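Alpha-Amylase (PDB 2B5D) belongs to glycosyl hydrolase family 57, whose members are built around an incomplete barrel of mostly parallel beta strands and surrounding helices. Local coordinates at residues A[256-261]-A[314-319]; A[307-312]-A[356-361]; A[239-244]-A[344-349]. One frame throughout, in Å; residues are numbered along the deposited sequence.

Interaction 1: A[256-261]-A[314-319]; sequences PRYREF and EAVEEH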
loop_
_atom_site.group_PDB
_atom_site.type_symbol
_atom_site.label_atom_id
_atom_site.label_comp_id
_atom_site.label_asym_id
_atom_site.label_seq_id
_atom_site.Cartn_x
_atom_site.Cartn_y
_atom_site.Cartn_z
ATOM N N PRO A 256 -23.884 -16.432 24.198
ATOM C CA PRO A 256 -22.950 -15.808 25.141
ATOM C C PRO A 256 -22.104 -16.760 25.991
ATOM O O PRO A 256 -21.069 -16.335 26.500
ATOM C CB PRO A 256 -23.843 -14.895 26.005
ATOM C CG PRO A 256 -25.238 -15.265 25.711
ATOM C CD PRO A 256 -25.271 -15.959 24.377
ATOM N N ARG A 257 -22.489 -18.029 26.123
ATOM C CA ARG A 257 -21.716 -19.020 26.952
ATOM C C ARG A 257 -20.569 -19.663 26.195
ATOM O O ARG A 257 -19.797 -20.468 26.752
ATOM C CB ARG A 257 -22.614 -20.165 27.457
ATOM C CG ARG A 257 -23.706 -19.754 28.458
ATOM C CD ARG A 257 -24.709 -20.881 28.615
ATOM N NE ARG A 257 -25.672 -20.889 27.516
ATOM C CZ ARG A 257 -26.731 -21.689 27.432
ATOM N NH1 ARG A 257 -27.532 -21.606 26.372
ATOM N NH2 ARG A 257 -26.978 -22.579 28.391
ATOM N N TYR A 258 -20.492 -19.365 24.902
ATOM C CA TYR A 258 -19.507 -20.012 24.054
ATOM C C TYR A 258 -18.195 -19.229 24.022
ATOM O O TYR A 258 -18.173 -18.011 24.208
ATOM C CB TYR A 258 -20.060 -20.243 22.644
ATOM C CG TYR A 258 -21.029 -21.415 22.499
ATOM C CD1 TYR A 258 -22.162 -21.290 21.721
ATOM C CD2 TYR A 258 -20.800 -22.632 23.136
ATOM C CE1 TYR A 258 -23.046 -22.332 21.574
ATOM C CE2 TYR A 258 -21.674 -23.696 22.997
ATOM C CZ TYR A 258 -22.792 -23.545 22.215
ATOM O OH TYR A 258 -23.681 -24.593 22.057
ATOM N N ARG A 259 -17.106 -19.950 23.777
ATOM C CA ARG A 259 -15.767 -19.380 23.774
ATOM C C ARG A 259 -15.603 -18.346 22.664
ATOM O O ARG A 259 -15.934 -18.603 21.491
ATOM C CB ARG A 259 -14.766 -20.520 23.669
ATOM C CG ARG A 259 -13.316 -20.205 23.960
ATOM C CD ARG A 259 -12.608 -20.446 22.669
ATOM N NE ARG A 259 -11.434 -21.259 22.848
ATOM C CZ ARG A 259 -10.719 -21.750 21.842
ATOM N NH1 ARG A 259 -9.645 -22.484 22.084
ATOM N NH2 ARG A 259 -11.079 -21.506 20.595
ATOM N N GLU A 260 -15.106 -17.172 23.057
ATOM C CA GLU A 260 -14.852 -16.041 22.170
ATOM C C GLU A 260 -13.598 -16.279 21.332
ATOM O O GLU A 260 -12.535 -16.591 21.868
ATOM C CB GLU A 260 -14.711 -14.769 23.002
ATOM C CG GLU A 260 -14.259 -13.542 22.230
ATOM C CD GLU A 260 -15.261 -13.113 21.180
ATOM O OE1 GLU A 260 -14.909 -13.140 19.985
ATOM O OE2 GLU A 260 -16.409 -12.767 21.548
ATOM N N PHE A 261 -13.721 -16.125 20.015
ATOM C CA PHE A 261 -12.622 -16.430 19.104
ATOM C C PHE A 261 -11.535 -15.357 19.163
ATOM O O PHE A 261 -10.341 -15.671 19.220
ATOM C CB PHE A 261 -13.132 -16.609 17.672
ATOM C CG PHE A 261 -12.073 -17.072 16.707
ATOM C CD1 PHE A 261 -11.742 -18.414 16.610
ATOM C CD2 PHE A 261 -11.403 -16.156 15.896
ATOM C CE1 PHE A 261 -10.757 -18.835 15.733
ATOM C CE2 PHE A 261 -10.420 -16.565 15.018
ATOM C CZ PHE A 261 -10.096 -17.902 14.928
ATOM N N GLU A 314 -23.474 -26.819 28.701
ATOM C CA GLU A 314 -24.895 -26.768 28.932
ATOM C C GLU A 314 -25.582 -26.206 27.706
ATOM O O GLU A 314 -26.638 -26.691 27.313
ATOM C CB GLU A 314 -25.215 -25.930 30.181
ATOM C CG GLU A 314 -25.161 -26.744 31.461
ATOM C CD GLU A 314 -25.211 -25.893 32.738
ATOM O OE1 GLU A 314 -24.524 -26.290 33.729
ATOM O OE2 GLU A 314 -25.930 -24.857 32.744
ATOM N N ALA A 315 -24.982 -25.155 27.144
ATOM C CA ALA A 315 -25.343 -24.614 25.828
ATOM C C ALA A 315 -25.323 -25.678 24.720
ATOM O O ALA A 315 -26.286 -25.749 23.977
ATOM C CB ALA A 315 -24.446 -23.435 25.459
ATOM N N VAL A 316 -24.287 -26.526 24.612
ATOM C CA VAL A 316 -24.294 -27.491 23.493
ATOM C C VAL A 316 -25.440 -28.482 23.668
ATOM O O VAL A 316 -26.092 -28.872 22.681
ATOM C CB VAL A 316 -22.899 -28.189 23.093
ATOM C CG1 VAL A 316 -21.687 -27.499 23.682
ATOM C CG2 VAL A 316 -22.847 -29.708 23.368
ATOM N N GLU A 317 -25.708 -28.850 24.922
ATOM C CA GLU A 317 -26.789 -29.783 25.248
ATOM C C GLU A 317 -28.157 -29.229 24.806
ATOM O O GLU A 317 -28.946 -29.928 24.201
ATOM C CB GLU A 317 -26.761 -30.131 26.740
ATOM C CG GLU A 317 -27.298 -31.519 27.029
ATOM C CD GLU A 317 -26.370 -32.625 26.544
ATOM O OE1 GLU A 317 -25.151 -32.543 26.808
ATOM O OE2 GLU A 317 -26.855 -33.580 25.898
ATOM N N GLU A 318 -28.397 -27.957 25.069
ATOM C CA GLU A 318 -29.594 -27.273 24.609
ATOM C C GLU A 318 -29.706 -27.138 23.102
ATOM O O GLU A 318 -30.780 -27.331 22.533
ATOM C CB GLU A 318 -29.618 -25.854 25.134
ATOM C CG GLU A 318 -29.856 -25.723 26.616
ATOM C CD GLU A 318 -29.753 -24.276 27.050
ATOM O OE1 GLU A 318 -29.461 -24.039 28.250
ATOM O OE2 GLU A 318 -29.965 -23.385 26.173
ATOM N N HIS A 319 -28.610 -26.710 22.479
ATOM C CA HIS A 319 -28.575 -26.476 21.047
ATOM C C HIS A 319 -28.755 -27.784 20.287
ATOM O O HIS A 319 -29.504 -27.839 19.322
ATOM C CB HIS A 319 -27.271 -25.759 20.636
ATOM C CG HIS A 319 -27.149 -24.379 21.201
ATOM N ND1 HIS A 319 -28.243 -23.634 21.587
ATOM C CD2 HIS A 319 -26.066 -23.611 21.459
ATOM C CE1 HIS A 319 -27.840 -22.455 22.030
ATOM N NE2 HIS A 319 -26.522 -22.424 21.977
#
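Arg257, in the loop that follows strand 233-236, and Glu318, on helix 309-338, which covers the loop here, join in an end-on, two-nitrogen salt bridge. The arginine packs its flat part on Ala315 while its nitrogens bind acids. From CB the chain heads for the helix; CG lies beside the backbone N, and only at CD does it meet Ala315, whose CB is 4.1 Å away. A bend (chi3 -80°) sets NE 3.5 Å from the same CB, while NE pairs with Asp255. The methyl sits over the centre of one guanidinium face, with CZ 3.5 Å from Ala315 CB. At the tip, NH1 gives a bond of 3.0 Å to Glu318 OE2, nearly straight at 179°, and NH2 one of 2.9 Å to OE1. Both oxygens lie close to the guanidinium plane, yet the arginine meets them from above the carboxylate plane, the two flat groups turned 49° apart. One residue on, Tyr258 packs CZ against Ala315 CB at 3.6 Å, with Val316 CG1 at its ring edge. With Asp255 at NE and Glu318 at the two terminal nitrogens, the guanidinium is fixed in position and rotation, its charge probably balanced by the two acids.

Interaction 2: A[307-312]-A[356-361]; sequences YDIDLA and WWFEGV
Ala312 and Glu359 bring the backbones nearest, CA to CA 7.6 Å, where the first turn of helix 309-338 faces a type I beta turn, Trp357 to Gly360, that leads into helix 360-373. Tyr307, with CG anti to the backbone N (chi1 -175°), reaches tip to tip toward Glu359, and its OH comes within 2.9 Å of Glu359 OE2; ring and carboxylate planes are 67° apart. That oxygen accepts a hydrogen bond from Arg259 N, on the neighbouring loop, and Ala312 CB touches it at 4.0 Å. The same tyrosine OH lies in the plane of the Phe358 ring, at its edge, 3.6 Å from CD2, while the two rings touch obliquely, Tyr307 CE2 to Phe358 CE2 at 3.9 Å. Ile309 CD1 also meets the phenylalanine edge, 4.3 Å from CE2, and Arg259 makes a cation-pi contact with this ring. On the helix side, Asp308 is the N-cap: its OD2 takes the amide of Asp310 at 2.9 Å. The contact illustrates how a buried acid can be accommodated: Glu359 OE2 is satisfied by a backbone N-H, with a phenol oxygen close by and aromatic and aliphatic carbons around it.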
loop_
_atom_site.group_PDB
_atom_site.type_symbol
_atom_site.label_atom_id
_atom_site.label_comp_id
_atom_site.label_asym_id
_atom_site.label_seq_id
_atom_site.Cartn_x
_atom_site.Cartn_y
_atom_site.Cartn_z
ATOM N N TYR A 307 -14.208 -17.591 30.136
ATOM C CA TYR A 307 -14.834 -18.818 29.655
ATOM C C TYR A 307 -15.010 -19.840 30.775
ATOM O O TYR A 307 -14.055 -20.182 31.502
ATOM C CB TYR A 307 -13.986 -19.430 28.521
ATOM C CG TYR A 307 -14.581 -20.654 27.837
ATOM C CD1 TYR A 307 -15.830 -20.593 27.187
ATOM C CD2 TYR A 307 -13.889 -21.859 27.816
ATOM C CE1 TYR A 307 -16.368 -21.697 26.562
ATOM C CE2 TYR A 307 -14.411 -22.976 27.181
ATOM C CZ TYR A 307 -15.655 -22.886 26.558
ATOM O OH TYR A 307 -16.171 -23.987 25.917
ATOM N N ASP A 308 -16.240 -20.334 30.884
ATOM C CA ASP A 308 -16.587 -21.452 31.744
ATOM C C ASP A 308 -17.064 -22.589 30.857
ATOM O O ASP A 308 -18.135 -22.512 30.268
ATOM C CB ASP A 308 -17.689 -21.046 32.724
ATOM C CG ASP A 308 -18.044 -22.166 33.720
ATOM O OD1 ASP A 308 -18.726 -21.845 34.719
ATOM O OD2 ASP A 308 -17.650 -23.351 33.519
ATOM N N ILE A 309 -16.258 -23.642 30.776
ATOM C CA ILE A 309 -16.530 -24.776 29.907
ATOM C C ILE A 309 -17.706 -25.642 30.318
ATOM O O ILE A 309 -18.100 -26.525 29.564
ATOM C CB ILE A 309 -15.298 -25.698 29.753
ATOM C CG1 ILE A 309 -15.476 -26.612 28.519
ATOM C CG2 ILE A 309 -15.053 -26.503 31.052
ATOM C CD1 ILE A 309 -14.195 -27.000 27.822
ATOM N N ASP A 310 -18.257 -25.423 31.509
ATOM C CA ASP A 310 -19.373 -26.233 31.962
ATOM C C ASP A 310 -20.665 -25.646 31.510
ATOM O O ASP A 310 -21.549 -26.377 31.085
ATOM C CB ASP A 310 -19.350 -26.447 33.482
ATOM C CG ASP A 310 -18.283 -27.445 33.902
ATOM O OD1 ASP A 310 -18.161 -28.505 33.242
ATOM O OD2 ASP A 310 -17.546 -27.169 34.875
ATOM N N LEU A 311 -20.770 -24.325 31.597
ATOM C CA LEU A 311 -21.896 -23.608 31.009
ATOM C C LEU A 311 -21.924 -23.785 29.477
ATOM O O LEU A 311 -22.982 -23.925 28.870
ATOM C CB LEU A 311 -21.839 -22.118 31.361
ATOM C CG LEU A 311 -21.880 -21.595 32.801
ATOM C CD1 LEU A 311 -22.609 -20.249 32.773
ATOM C CD2 LEU A 311 -22.524 -22.551 33.830
ATOM N N ALA A 312 -20.744 -23.773 28.873
ATOM C CA ALA A 312 -20.573 -23.958 27.450
ATOM C C ALA A 312 -21.173 -25.304 27.042
ATOM O O ALA A 312 -21.898 -25.368 26.044
ATOM C CB ALA A 312 -19.114 -23.894 27.111
ATOM N N TRP A 356 -13.887 -22.074 14.096
ATOM C CA TRP A 356 -14.699 -20.871 14.318
ATOM C C TRP A 356 -15.519 -20.980 15.604
ATOM O O TRP A 356 -15.603 -20.026 16.380
ATOM C CB TRP A 356 -15.614 -20.604 13.120
ATOM C CG TRP A 356 -14.815 -20.120 11.989
ATOM C CD1 TRP A 356 -14.418 -20.829 10.878
ATOM C CD2 TRP A 356 -14.210 -18.819 11.884
ATOM N NE1 TRP A 356 -13.624 -20.030 10.072
ATOM C CE2 TRP A 356 -13.482 -18.793 10.662
ATOM C CE3 TRP A 356 -14.222 -17.665 12.703
ATOM C CZ2 TRP A 356 -12.776 -17.654 10.236
ATOM C CZ3 TRP A 356 -13.530 -16.538 12.282
ATOM C CH2 TRP A 356 -12.815 -16.540 11.054
ATOM N N TRP A 357 -16.082 -22.164 15.816
ATOM C CA TRP A 357 -16.883 -22.497 16.957
ATOM C C TRP A 357 -16.167 -23.591 17.720
ATOM O O TRP A 357 -16.148 -24.742 17.298
ATOM C CB TRP A 357 -18.223 -23.018 16.459
ATOM C CG TRP A 357 -19.270 -23.272 17.491
ATOM C CD1 TRP A 357 -19.397 -22.678 18.717
ATOM C CD2 TRP A 357 -20.390 -24.140 17.350
ATOM N NE1 TRP A 357 -20.511 -23.144 19.362
ATOM C CE2 TRP A 357 -21.145 -24.045 18.546
ATOM C CE3 TRP A 357 -20.831 -25.002 16.333
ATOM C CZ2 TRP A 357 -22.317 -24.776 18.747
ATOM C CZ3 TRP A 357 -21.990 -25.722 16.539
ATOM C CH2 TRP A 357 -22.717 -25.606 17.727
ATOM N N PHE A 358 -15.603 -23.230 18.859
ATOM C CA PHE A 358 -14.726 -24.121 19.632
ATOM C C PHE A 358 -15.436 -25.410 20.055
ATOM O O PHE A 358 -14.841 -26.481 20.075
ATOM C CB PHE A 358 -14.197 -23.338 20.858
ATOM C CG PHE A 358 -13.419 -24.162 21.848
ATOM C CD1 PHE A 358 -12.225 -24.772 21.495
ATOM C CD2 PHE A 358 -13.871 -24.291 23.155
ATOM C CE1 PHE A 358 -11.498 -25.507 22.425
ATOM C CE2 PHE A 358 -13.160 -25.023 24.093
ATOM C CZ PHE A 358 -11.969 -25.624 23.738
ATOM N N GLU A 359 -16.719 -25.277 20.374
ATOM C CA GLU A 359 -17.534 -26.343 20.938
ATOM C C GLU A 359 -18.236 -27.157 19.857
ATOM O O GLU A 359 -18.999 -28.064 20.170
ATOM C CB GLU A 359 -18.584 -25.733 21.886
ATOM C CG GLU A 359 -17.993 -24.925 23.068
ATOM C CD GLU A 359 -17.680 -23.459 22.747
ATOM O OE1 GLU A 359 -17.608 -23.102 21.557
ATOM O OE2 GLU A 359 -17.516 -22.650 23.688
ATOM N N GLY A 360 -17.994 -26.812 18.591
ATOM C CA GLY A 360 -18.625 -27.465 17.448
ATOM C C GLY A 360 -18.536 -28.983 17.390
ATOM O O GLY A 360 -19.496 -29.644 17.026
ATOM N N VAL A 361 -17.391 -29.568 17.710
ATOM C CA VAL A 361 -17.340 -31.023 17.568
ATOM C C VAL A 361 -18.124 -31.707 18.706
ATOM O O VAL A 361 -18.734 -32.756 18.489
ATOM C CB VAL A 361 -15.897 -31.612 17.327
ATOM C CG1 VAL A 361 -15.099 -30.740 16.325
ATOM C CG2 VAL A 361 -15.155 -31.753 18.615
#

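Interaction 3: A[239-244]-A[344-349]; sequences PESSEQ and IVAPFD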
loop_
_atom_site.group_PDB
_atom_site.type_symbol
_atom_site.label_atom_id
_atom_site.label_comp_id
_atom_site.label_asym_id
_atom_site.label_seq_id
_atom_site.Cartn_x
_atom_site.Cartn_y
_atom_site.Cartn_z
ATOM N N PRO A 239 -32.010 -26.324 2.267
ATOM C CA PRO A 239 -31.783 -24.915 2.537
ATOM C C PRO A 239 -32.300 -24.494 3.954
ATOM O O PRO A 239 -31.966 -23.412 4.428
ATOM C CB PRO A 239 -32.624 -24.216 1.455
ATOM C CG PRO A 239 -33.747 -25.270 1.118
ATOM C CD PRO A 239 -33.175 -26.584 1.389
ATOM N N GLU A 240 -33.133 -25.329 4.570
ATOM C CA GLU A 240 -33.551 -25.176 5.951
ATOM C C GLU A 240 -32.430 -25.528 6.899
ATOM O O GLU A 240 -32.460 -25.091 8.060
ATOM C CB GLU A 240 -34.769 -26.045 6.272
ATOM C CG GLU A 240 -35.969 -25.667 5.496
ATOM C CD GLU A 240 -37.237 -26.284 6.064
ATOM O OE1 GLU A 240 -38.283 -26.200 5.387
ATOM O OE2 GLU A 240 -37.198 -26.848 7.175
ATOM N N SER A 241 -31.452 -26.313 6.438
ATOM C CA SER A 241 -30.261 -26.544 7.247
ATOM C C SER A 241 -29.054 -25.675 6.766
ATOM O O SER A 241 -27.925 -26.107 6.799
ATOM C CB SER A 241 -29.905 -28.025 7.323
ATOM O OG SER A 241 -31.011 -28.884 7.615
ATOM N N SER A 242 -29.303 -24.442 6.317
ATOM C CA SER A 242 -28.249 -23.548 5.794
ATOM C C SER A 242 -27.192 -23.072 6.796
ATOM O O SER A 242 -27.293 -23.312 7.999
ATOM C CB SER A 242 -28.872 -22.284 5.183
ATOM O OG SER A 242 -29.039 -21.258 6.198
ATOM N N GLU A 243 -26.203 -22.358 6.247
ATOM C CA GLU A 243 -25.159 -21.567 6.953
ATOM C C GLU A 243 -25.606 -20.732 8.189
ATOM O O GLU A 243 -24.879 -20.651 9.179
ATOM C CB GLU A 243 -24.525 -20.607 5.931
ATOM C CG GLU A 243 -25.562 -19.995 4.923
ATOM C CD GLU A 243 -25.481 -20.611 3.490
ATOM O OE1 GLU A 243 -26.545 -20.896 2.877
ATOM O OE2 GLU A 243 -24.342 -20.780 2.975
ATOM N N GLN A 244 -26.780 -20.105 8.111
ATOM C CA GLN A 244 -27.354 -19.335 9.226
ATOM C C GLN A 244 -27.499 -20.070 10.559
ATOM O O GLN A 244 -27.234 -19.485 11.624
ATOM C CB GLN A 244 -28.650 -18.663 8.819
ATOM C CG GLN A 244 -28.362 -17.322 8.227
ATOM C CD GLN A 244 -29.575 -16.568 7.772
ATOM O OE1 GLN A 244 -30.098 -16.815 6.692
ATOM N NE2 GLN A 244 -29.995 -15.594 8.565
ATOM N N ILE A 344 -32.190 -35.614 4.311
ATOM C CA ILE A 344 -32.024 -34.199 4.599
ATOM C C ILE A 344 -30.548 -34.002 4.462
ATOM O O ILE A 344 -29.745 -34.641 5.208
ATOM C CB ILE A 344 -32.602 -33.858 6.021
ATOM C CG1 ILE A 344 -34.142 -34.011 5.972
ATOM C CG2 ILE A 344 -32.134 -32.505 6.451
ATOM C CD1 ILE A 344 -34.858 -34.228 7.331
ATOM N N VAL A 345 -30.172 -33.223 3.444
ATOM C CA VAL A 345 -28.718 -33.046 3.183
ATOM C C VAL A 345 -28.231 -31.713 3.746
ATOM O O VAL A 345 -28.693 -30.610 3.326
ATOM C CB VAL A 345 -28.301 -33.185 1.676
ATOM C CG1 VAL A 345 -26.709 -33.073 1.522
ATOM C CG2 VAL A 345 -28.814 -34.512 1.080
ATOM N N ALA A 346 -27.315 -31.831 4.695
ATOM C CA ALA A 346 -26.823 -30.656 5.447
ATOM C C ALA A 346 -25.277 -30.579 5.466
ATOM O O ALA A 346 -24.615 -31.263 6.276
ATOM C CB ALA A 346 -27.409 -30.672 6.879
ATOM N N PRO A 347 -24.704 -29.851 4.489
ATOM C CA PRO A 347 -23.280 -29.640 4.357
ATOM C C PRO A 347 -22.750 -28.383 5.048
ATOM O O PRO A 347 -23.332 -27.297 4.927
ATOM C CB PRO A 347 -23.088 -29.486 2.854
ATOM C CG PRO A 347 -24.309 -28.860 2.416
ATOM C CD PRO A 347 -25.420 -29.293 3.327
ATOM N N PHE A 348 -21.624 -28.542 5.727
ATOM C CA PHE A 348 -20.970 -27.417 6.352
ATOM C C PHE A 348 -19.508 -27.480 6.093
ATOM O O PHE A 348 -18.926 -28.556 6.020
ATOM C CB PHE A 348 -21.283 -27.413 7.859
ATOM C CG PHE A 348 -22.730 -27.626 8.122
ATOM C CD1 PHE A 348 -23.183 -28.786 8.728
ATOM C CD2 PHE A 348 -23.669 -26.695 7.626
ATOM C CE1 PHE A 348 -24.542 -28.985 8.919
ATOM C CE2 PHE A 348 -25.022 -26.888 7.790
ATOM C CZ PHE A 348 -25.474 -28.040 8.444
ATOM N N ASP A 349 -18.937 -26.294 5.941
ATOM C CA ASP A 349 -17.522 -26.090 6.100
ATOM C C ASP A 349 -16.972 -26.731 7.375
ATOM O O ASP A 349 -17.434 -26.431 8.453
ATOM C CB ASP A 349 -17.282 -24.604 6.128
ATOM C CG ASP A 349 -16.170 -24.220 5.262
ATOM O OD1 ASP A 349 -16.426 -23.920 4.060
ATOM O OD2 ASP A 349 -15.029 -24.266 5.791
#
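Ser241 touches Ile344, Ala346 and Phe348 of strand 343-349, each through a different atom. Its CB rests against Ala346 CB at 3.7 Å, its OG lies 4.0 Å from Ile344 CG2, and its carbonyl O meets the rim of Phe348, in the plane of the ring and 3.2 Å from CE2. This last is a close contact with the C-H edge of the ring; no hydrogen bond passes between the two segments. In Phe348, CG lies beside the backbone N (chi1 -47°), and one face of the ring has Ala346 C above it, offset toward the rim. The strand runs parallel to strand 3-11 in the central sheet of the family 57 barrel, bonding through its backbone to Leu6 and Phe8, while the loop 239-244 emerges just after strand 233-236. What holds the serine is the next shell. Its OG is hydrogen-bonded to Asp238, whose backbone also pairs with Val345, and to Lys327 on helix 309-338. One residue on, Ser242 OG accepts from Gln244 N at 3.2 Å in an ST turn that starts the 3-10 segment. Trp246 meets the Phe348 ring edge-to-face, and further out Pro239 and Glu240 pack on Trp212 of the second subunit.

Followed from the N terminus, the chain leaves strand 233-236 and passes 239-244, then 256-261, before reaching helix 309-338 with 307-312 and 314-319 at its start. Interaction 1 closes the first loop there, and it is nested within the longer loop that interaction 3 closes when strand 343-349 returns to 239-244. Interaction 2, from 307-312 to 356-361, crosses both. Interactions 1 and 2 form one continuous patch, with centres about 5 Å apart, in which Arg259 and Tyr258 touch the turn before helix 360-373. Interaction 3 lies about 20 and 21 Å from interactions 1 and 2, centre to centre, nearer the centre of the chain, at the sheet. Helix 309-338 runs between the two sites.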